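PDB 5NGO: inactive poly [ADP-ribose] polymerase RCD1 from Arabidopsis thaliana, which carries an inactive poly(ADP-ribose) polymerase-like domain and is bound by the downy mildew effector HaRxL106, which thereby suppresses plant immunity. Local coordinates for residues V12-F16 with F178-F182. Numbering follows the deposited sequence.
Sequences VKKMF and FVVRF
Phe16 and Val12, one helical turn apart, meet the strand residues Phe178, Val180 and Phe182 in a compact example of a helix laid on a β-sheet. The axes of segments 12-16 and 178-182 approach to 9.9 Å and cross at -53°, and the side chains that meet between them are all apolar. Phe16 extends from the helix with its CG anti to the backbone N (chi1 -171°), which carries the ring out between Val180 and Phe182. Val180 CG1 sits over the centre of one face, 3.8 Å from the centroid of the Phe16 ring. At the far end, Phe16 CZ points onto the face of Phe182, 3.5 Å from Phe182 CD1, in an edge-to-face pair whose planes are inclined at 53°. Val12 divides its two methyls: CG1 lies 3.8 Å from Val180 CG2, while CG2 stands almost on the normal of the Phe178 ring, 3.6 Å from its centroid. Trp66, on strand 62-68 beyond strand 121-129, adds a further edge-to-face partner for Phe16 and also touches Val12 and Val180. With no hydrogen bond between 12-16 and 178-182 and all five touching residues buried, this part of the association probably rests on dispersion, CH-pi contacts and exclusion of water.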
# COMPACT_ATOMS: atom_id res chain seq x y z
N VAL A 12 -1.43 -13.62 5.14
CA VAL A 12 -0.77 -12.32 5.18
C VAL A 12 0.59 -12.50 5.83
O VAL A 12 1.59 -12.01 5.31
CB VAL A 12 -1.58 -11.27 5.99
CG1 VAL A 12 -0.82 -9.96 6.15
CG2 VAL A 12 -2.92 -11.00 5.40
N LYS A 13 0.60 -13.21 6.97
CA LYS A 13 1.83 -13.56 7.69
C LYS A 13 2.83 -14.25 6.77
O LYS A 13 4.00 -13.87 6.72
CB LYS A 13 1.55 -14.46 8.89
CG LYS A 13 2.78 -14.66 9.78
CD LYS A 13 2.46 -15.19 11.17
CE LYS A 13 1.77 -16.54 11.11
NZ LYS A 13 1.56 -17.07 12.48
N LYS A 14 2.35 -15.25 6.02
CA LYS A 14 3.17 -15.98 5.07
C LYS A 14 3.71 -15.10 3.94
O LYS A 14 4.89 -15.18 3.61
CB LYS A 14 2.40 -17.18 4.50
CG LYS A 14 2.53 -18.40 5.40
CD LYS A 14 1.28 -19.28 5.54
CE LYS A 14 1.25 -19.95 6.92
NZ LYS A 14 0.67 -21.32 6.91
N MET A 15 2.85 -14.27 3.36
CA MET A 15 3.27 -13.25 2.38
C MET A 15 4.42 -12.38 2.90
O MET A 15 5.38 -12.12 2.18
CB MET A 15 2.11 -12.33 1.99
CG MET A 15 1.49 -12.62 0.62
SD MET A 15 0.38 -11.28 0.12
CE MET A 15 -1.07 -11.65 1.08
N PHE A 16 4.30 -11.92 4.13
CA PHE A 16 5.31 -11.06 4.74
C PHE A 16 6.61 -11.82 5.04
O PHE A 16 7.71 -11.27 4.86
CB PHE A 16 4.78 -10.43 6.03
CG PHE A 16 5.68 -9.37 6.60
CD1 PHE A 16 5.59 -8.07 6.16
CD2 PHE A 16 6.62 -9.69 7.58
CE1 PHE A 16 6.43 -7.09 6.67
CE2 PHE A 16 7.46 -8.71 8.08
CZ PHE A 16 7.36 -7.41 7.63
N PHE A 178 -4.80 -4.75 6.66
CA PHE A 178 -4.07 -5.54 7.66
C PHE A 178 -2.86 -4.78 8.17
O PHE A 178 -2.24 -4.05 7.42
CB PHE A 178 -3.59 -6.84 7.08
CG PHE A 178 -4.68 -7.79 6.63
CD1 PHE A 178 -5.18 -7.74 5.36
CD2 PHE A 178 -5.06 -8.84 7.45
CE1 PHE A 178 -6.17 -8.66 4.94
CE2 PHE A 178 -6.01 -9.75 7.07
CZ PHE A 178 -6.58 -9.69 5.80
N VAL A 179 -2.56 -4.93 9.46
CA VAL A 179 -1.34 -4.41 10.06
C VAL A 179 -0.46 -5.58 10.49
O VAL A 179 -0.91 -6.47 11.22
CB VAL A 179 -1.62 -3.54 11.30
CG1 VAL A 179 -0.32 -3.01 11.88
CG2 VAL A 179 -2.54 -2.38 10.93
N VAL A 180 0.80 -5.56 10.05
CA VAL A 180 1.79 -6.56 10.43
C VAL A 180 2.78 -5.88 11.35
O VAL A 180 3.42 -4.90 10.96
CB VAL A 180 2.52 -7.12 9.18
CG1 VAL A 180 3.64 -8.08 9.61
CG2 VAL A 180 1.55 -7.85 8.27
N ARG A 181 2.89 -6.40 12.58
CA ARG A 181 3.88 -5.94 13.55
C ARG A 181 5.09 -6.84 13.50
O ARG A 181 4.95 -8.06 13.58
CB ARG A 181 3.30 -5.97 14.97
CG ARG A 181 2.16 -5.01 15.17
CD ARG A 181 1.60 -5.05 16.58
NE ARG A 181 0.37 -4.27 16.63
CZ ARG A 181 -0.30 -3.95 17.72
NH1 ARG A 181 0.16 -4.27 18.93
NH2 ARG A 181 -1.42 -3.25 17.60
N PHE A 182 6.28 -6.25 13.40
CA PHE A 182 7.51 -7.01 13.24
C PHE A 182 8.76 -6.32 13.82
O PHE A 182 8.70 -5.18 14.27
CB PHE A 182 7.71 -7.35 11.76
CG PHE A 182 8.04 -6.17 10.89
CD1 PHE A 182 7.05 -5.30 10.46
CD2 PHE A 182 9.35 -5.92 10.49
CE1 PHE A 182 7.34 -4.21 9.67
CE2 PHE A 182 9.65 -4.83 9.68
CZ PHE A 182 8.64 -3.98 9.27